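Local coordinates for protein BsaWI endonuclease (Geobacillus stearothermophilus, PDB 4ZSF) that probably cleaves double-stranded DNA as a metal-dependent restriction endonuclease of the PD-(D/E)XK nuclease superfamily, at residues A[190-195]-A[224-229]. Residues are numbered along the deposited sequence; the frame is centred on the assembly and turned at random. Where two conformers were deposited one is given.
Sequences VAICLD and YVFWDK
The carbonyl oxygen of Cys193 gathers several groups of segment 224-229: Phe226 N donates to Cys193 O at 3.0 Å, Val225 CA offers a longer C-H contact, and Phe226 CD2 lies 3.4 Å from Cys193 O, which sits at the ring edge. The same parallel pairing continues backward, with Tyr224 N bonded to Ala191 O (2.8 Å) and Cys193 N to Tyr224 O (2.9 Å), so Tyr224 uses both its backbone polar groups on the residues flanking Ile192. Side chains then sort by face. Beside Ile192, the Tyr224 ring turns its edge to Val190, with CE1 3.8 Å from Val190 CG1. On that face Ile192 CG2, anti to the backbone N, reaches Phe226 CE2 at 3.8 Å, and Leu194 CD1 approaches the same ring obliquely. Cys193 and Val225 occupy the other face, in looser contact. Phe226 is also the centre of an inverse gamma turn. Joined through helix 202-209, the strands form a beta-alpha-beta unit in the nuclease core; the Phe226 side chain lies about 5 Å from that of Asp239, seen to bind calcium in this protein, though not in this chain. Helix 70-103 packs Phe91 and Ile95 onto the Ile192-Phe226 side, while strands 155-165 and 235-238 flank the pair.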
loop_
_atom_site.group_PDB
_atom_site.type_symbol
_atom_site.label_atom_id
_atom_site.label_comp_id
_atom_site.label_asym_id
_atom_site.label_seq_id
_atom_site.Cartn_x
_atom_site.Cartn_y
_atom_site.Cartn_z
ATOM N N VAL A 190 -20.858 -8.676 5.715
ATOM C CA VAL A 190 -21.076 -7.454 6.488
ATOM C C VAL A 190 -19.799 -6.738 6.840
ATOM O O VAL A 190 -18.698 -7.272 6.646
ATOM C CB VAL A 190 -21.860 -7.753 7.817
ATOM C CG1 VAL A 190 -23.272 -8.272 7.490
ATOM C CG2 VAL A 190 -21.076 -8.745 8.680
ATOM N N ALA A 191 -19.947 -5.502 7.334
ATOM C CA ALA A 191 -18.757 -4.740 7.735
ATOM C C ALA A 191 -19.011 -4.181 9.118
ATOM O O ALA A 191 -20.167 -3.830 9.432
ATOM C CB ALA A 191 -18.507 -3.637 6.794
ATOM N N ILE A 192 -17.948 -4.070 9.925
ATOM C CA ILE A 192 -18.045 -3.467 11.279
ATOM C C ILE A 192 -17.049 -2.354 11.241
ATOM O O ILE A 192 -15.873 -2.594 10.874
ATOM C CB ILE A 192 -17.708 -4.524 12.344
ATOM C CG1 ILE A 192 -18.829 -5.579 12.362
ATOM C CG2 ILE A 192 -17.571 -3.874 13.761
ATOM C CD1 ILE A 192 -18.527 -6.831 13.247
ATOM N N CYS A 193 -17.502 -1.150 11.603
ATOM C CA CYS A 193 -16.765 0.098 11.421
ATOM C C CYS A 193 -16.608 0.904 12.712
ATOM O O CYS A 193 -17.616 1.167 13.388
ATOM C CB CYS A 193 -17.504 0.973 10.403
ATOM S SG CYS A 193 -17.607 0.357 8.788
ATOM N N LEU A 194 -15.390 1.372 13.031
ATOM C CA LEU A 194 -15.211 2.164 14.198
ATOM C C LEU A 194 -15.744 3.563 14.109
ATOM O O LEU A 194 -16.291 4.119 15.083
ATOM C CB LEU A 194 -13.701 2.183 14.496
ATOM C CG LEU A 194 -13.333 2.663 15.866
ATOM C CD1 LEU A 194 -14.211 1.930 16.877
ATOM C CD2 LEU A 194 -11.883 2.329 16.033
ATOM N N ASP A 195 -15.619 4.162 12.943
ATOM C CA ASP A 195 -15.849 5.597 12.898
ATOM C C ASP A 195 -16.732 5.810 11.730
ATOM O O ASP A 195 -16.393 5.378 10.620
ATOM C CB ASP A 195 -14.529 6.364 12.759
ATOM C CG ASP A 195 -14.721 7.852 12.683
ATOM O OD1 ASP A 195 -15.773 8.309 12.182
ATOM O OD2 ASP A 195 -13.783 8.578 13.096
ATOM N N TYR A 224 -22.236 -2.238 10.329
ATOM C CA TYR A 224 -22.492 -2.000 11.775
ATOM C C TYR A 224 -21.506 -0.987 12.249
ATOM O O TYR A 224 -20.310 -1.249 12.134
ATOM C CB TYR A 224 -22.355 -3.327 12.567
ATOM C CG TYR A 224 -23.380 -4.289 12.006
ATOM C CD1 TYR A 224 -23.105 -5.049 10.895
ATOM C CD2 TYR A 224 -24.650 -4.348 12.554
ATOM C CE1 TYR A 224 -24.074 -5.895 10.305
ATOM C CE2 TYR A 224 -25.630 -5.180 12.022
ATOM C CZ TYR A 224 -25.325 -5.976 10.900
ATOM O OH TYR A 224 -26.333 -6.751 10.329
ATOM N N VAL A 225 -21.980 0.179 12.675
ATOM C CA VAL A 225 -21.073 1.291 12.978
ATOM C C VAL A 225 -21.128 1.613 14.460
ATOM O O VAL A 225 -22.235 1.711 15.015
ATOM C CB VAL A 225 -21.468 2.593 12.161
ATOM C CG1 VAL A 225 -20.469 3.776 12.470
ATOM C CG2 VAL A 225 -21.569 2.257 10.686
ATOM N N PHE A 226 -19.949 1.807 15.089
ATOM C CA PHE A 226 -19.920 2.254 16.490
ATOM C C PHE A 226 -20.341 3.727 16.627
ATOM O O PHE A 226 -19.534 4.623 16.689
ATOM C CB PHE A 226 -18.533 2.037 17.079
ATOM C CG PHE A 226 -18.233 0.610 17.399
ATOM C CD1 PHE A 226 -18.451 0.123 18.690
ATOM C CD2 PHE A 226 -17.681 -0.232 16.485
ATOM C CE1 PHE A 226 -18.168 -1.184 19.018
ATOM C CE2 PHE A 226 -17.386 -1.563 16.818
ATOM C CZ PHE A 226 -17.654 -2.029 18.109
ATOM N N TRP A 227 -21.636 3.972 16.639
ATOM C CA TRP A 227 -22.109 5.322 16.851
ATOM C C TRP A 227 -23.566 5.188 17.374
ATOM O O TRP A 227 -24.081 4.075 17.452
ATOM C CB TRP A 227 -22.010 6.135 15.547
ATOM C CG TRP A 227 -22.865 5.736 14.382
ATOM C CD1 TRP A 227 -23.875 4.786 14.343
ATOM C CD2 TRP A 227 -22.807 6.312 13.073
ATOM N NE1 TRP A 227 -24.416 4.737 13.079
ATOM C CE2 TRP A 227 -23.780 5.674 12.284
ATOM C CE3 TRP A 227 -22.005 7.317 12.489
ATOM C CZ2 TRP A 227 -23.978 5.989 10.912
ATOM C CZ3 TRP A 227 -22.193 7.630 11.115
ATOM C CH2 TRP A 227 -23.173 6.965 10.349
ATOM N N ASP A 228 -24.218 6.301 17.657
ATOM C CA ASP A 228 -25.588 6.237 18.174
ATOM C C ASP A 228 -26.610 6.767 17.169
ATOM O O ASP A 228 -27.785 6.983 17.506
ATOM C CB ASP A 228 -25.685 7.007 19.489
ATOM C CG ASP A 228 -24.972 8.342 19.434
ATOM O OD1 ASP A 228 -25.219 9.114 18.480
ATOM O OD2 ASP A 228 -24.140 8.601 20.337
ATOM N N LYS A 229 -26.177 6.962 15.930
ATOM C CA LYS A 229 -27.094 7.442 14.915
ATOM C C LYS A 229 -28.097 6.327 14.604
ATOM O O LYS A 229 -27.711 5.172 14.433
ATOM C CB LYS A 229 -26.336 7.830 13.625
ATOM C CG LYS A 229 -25.430 9.059 13.734
#